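Local coordinates for protein N-acetylmuramoyl-l-alanine amidase (PDB 3NE8) that probably cleaves the amide bond between N-acetylmuramic acid and L-alanine in peptidoglycan, as a zinc-dependent amidase of cell-wall remodelling in division, at residues R40-K45 / Q211-I216. Residues are numbered along the deposited sequence; the frame is centred on the assembly and turned at random.
Sequences RDELQK and QMAASI
The CG methylene of Glu42 lies against the peptide joining Ala213 and Ala214, and so links helix 28-45 to helix 206-227, two helices of the alpha/beta fold, built round a mixed sheet, of this zinc amidase. Helix meets helix here through one long side chain and two small ones, and the buried surface is modest, 122 Å². The helical segments come closest at Glu42 and Ala214, whose CA atoms are 5.8 Å apart; the side chains that meet Glu42 from 211-216 are the methyl groups of Ala213 and Ala214. Contact begins at the aliphatic part of the glutamate: its CG is 4.1 Å from CB of Ala213 and 3.9 Å from N of Ala214. A bend about CB-CG (chi2 -60°) turns the carboxylate so that Glu42 OE1 meets CB of Ala214 at 3.8 Å, a van der Waals contact. Glu42 also touches Lys210 and Ala217, one on each sequence side of 211-216, and Leu43 touches Ala217 as well. Ala213 and Ile216 touch Phe35, earlier on helix 28-45, and Leu43 packs on Thr49 and Val51 of the edge strand 49-53. The carboxylate of Glu42 is engaged within its own helix too. Lys45, three residues on, has a side chain extended beyond CB that brings its NZ to 3.3 Å from Glu42 OE2, a salt bridge whose hydrogen bond is weak.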
loop_
_atom_site.group_PDB
_atom_site.type_symbol
_atom_site.label_atom_id
_atom_site.label_comp_id
_atom_site.label_asym_id
_atom_site.label_seq_id
_atom_site.Cartn_x
_atom_site.Cartn_y
_atom_site.Cartn_z
ATOM N N ARG A 40 -5.488 3.156 22.221
ATOM C CA ARG A 40 -5.358 4.601 22.398
ATOM C C ARG A 40 -4.090 4.953 23.177
ATOM O O ARG A 40 -3.324 5.835 22.779
ATOM C CB ARG A 40 -6.600 5.160 23.106
ATOM C CG ARG A 40 -6.518 6.639 23.500
ATOM C CD ARG A 40 -7.775 7.077 24.305
ATOM N NE ARG A 40 -7.866 6.417 25.611
ATOM C CZ ARG A 40 -8.940 6.438 26.408
ATOM N NH1 ARG A 40 -10.019 7.071 26.020
ATOM N NH2 ARG A 40 -8.940 5.808 27.583
ATOM N N ASP A 41 -3.858 4.255 24.282
ATOM C CA ASP A 41 -2.683 4.515 25.096
ATOM C C ASP A 41 -1.395 4.299 24.303
ATOM O O ASP A 41 -0.477 5.103 24.379
ATOM C CB ASP A 41 -2.687 3.625 26.333
ATOM C CG ASP A 41 -1.553 3.944 27.290
ATOM O OD1 ASP A 41 -1.514 5.081 27.807
ATOM O OD2 ASP A 41 -0.702 3.059 27.530
ATOM N N GLU A 42 -1.315 3.202 23.559
ATOM C CA GLU A 42 -0.127 2.937 22.755
ATOM C C GLU A 42 0.080 4.028 21.710
ATOM O O GLU A 42 1.205 4.466 21.486
ATOM C CB GLU A 42 -0.216 1.555 22.099
ATOM C CG GLU A 42 -0.160 0.381 23.082
ATOM C CD GLU A 42 1.116 0.348 23.892
ATOM O OE1 GLU A 42 2.203 0.512 23.308
ATOM O OE2 GLU A 42 1.034 0.150 25.123
ATOM N N LEU A 43 -0.995 4.449 21.060
ATOM C CA LEU A 43 -0.890 5.492 20.048
ATOM C C LEU A 43 -0.445 6.819 20.654
ATOM O O LEU A 43 0.310 7.573 20.027
ATOM C CB LEU A 43 -2.215 5.651 19.302
ATOM C CG LEU A 43 -2.532 4.506 18.355
ATOM C CD1 LEU A 43 -3.979 4.560 17.946
ATOM C CD2 LEU A 43 -1.637 4.573 17.123
ATOM N N GLN A 44 -0.907 7.099 21.869
ATOM C CA GLN A 44 -0.607 8.359 22.534
ATOM C C GLN A 44 0.817 8.377 23.112
ATOM O O GLN A 44 1.345 9.440 23.462
ATOM C CB GLN A 44 -1.686 8.696 23.573
ATOM C CG GLN A 44 -3.000 9.116 22.906
ATOM C CD GLN A 44 -4.168 9.341 23.846
ATOM O OE1 GLN A 44 -4.157 8.922 25.021
ATOM N NE2 GLN A 44 -5.214 9.982 23.323
ATOM N N LYS A 45 1.453 7.209 23.184
ATOM C CA LYS A 45 2.867 7.134 23.548
ATOM C C LYS A 45 3.721 7.555 22.367
ATOM O O LYS A 45 4.850 8.012 22.536
ATOM C CB LYS A 45 3.259 5.703 23.927
ATOM C CG LYS A 45 2.761 5.231 25.274
ATOM C CD LYS A 45 3.196 3.791 25.524
ATOM C CE LYS A 45 2.751 3.301 26.894
ATOM N NZ LYS A 45 3.094 1.865 27.109
ATOM N N GLN A 211 0.217 -6.153 24.169
ATOM C CA GLN A 211 1.177 -6.531 23.135
ATOM C C GLN A 211 0.547 -6.471 21.746
ATOM O O GLN A 211 1.173 -6.010 20.786
ATOM C CB GLN A 211 1.750 -7.916 23.424
ATOM C CG GLN A 211 2.652 -7.909 24.658
ATOM C CD GLN A 211 3.011 -9.294 25.156
ATOM O OE1 GLN A 211 2.635 -10.301 24.559
ATOM N NE2 GLN A 211 3.744 -9.349 26.263
HETATM N N MSE A 212 -0.700 -6.907 21.626
HETATM C CA MSE A 212 -1.372 -6.821 20.341
HETATM C C MSE A 212 -1.640 -5.372 19.969
HETATM O O MSE A 212 -1.465 -4.981 18.811
HETATM C CB MSE A 212 -2.664 -7.639 20.318
HETATM C CG MSE A 212 -3.350 -7.599 18.968
HETATM SE SE MSE A 212 -4.835 -8.857 18.828
HETATM C CE MSE A 212 -5.515 -8.327 17.092
ATOM N N ALA A 213 -2.084 -4.577 20.939
ATOM C CA ALA A 213 -2.314 -3.163 20.691
ATOM C C ALA A 213 -1.033 -2.466 20.237
ATOM O O ALA A 213 -1.068 -1.614 19.351
ATOM C CB ALA A 213 -2.893 -2.497 21.942
ATOM N N ALA A 214 0.098 -2.825 20.837
ATOM C CA ALA A 214 1.373 -2.224 20.456
ATOM C C ALA A 214 1.706 -2.520 18.997
ATOM O O ALA A 214 2.225 -1.652 18.278
ATOM C CB ALA A 214 2.486 -2.696 21.362
ATOM N N SER A 215 1.416 -3.741 18.550
ATOM C CA SER A 215 1.674 -4.118 17.167
ATOM C C SER A 215 0.772 -3.319 16.228
ATOM O O SER A 215 1.214 -2.801 15.198
ATOM C CB SER A 215 1.434 -5.615 16.989
ATOM O OG SER A 215 1.639 -6.000 15.637
ATOM N N ILE A 216 -0.507 -3.218 16.569
ATOM C CA ILE A 216 -1.414 -2.425 15.746
ATOM C C ILE A 216 -0.987 -0.960 15.700
ATOM O O ILE A 216 -1.035 -0.328 14.642
ATOM C CB ILE A 216 -2.875 -2.596 16.197
ATOM C CG1 ILE A 216 -3.289 -4.062 16.040
ATOM C CG2 ILE A 216 -3.804 -1.673 15.413
ATOM C CD1 ILE A 216 -4.615 -4.397 16.627
#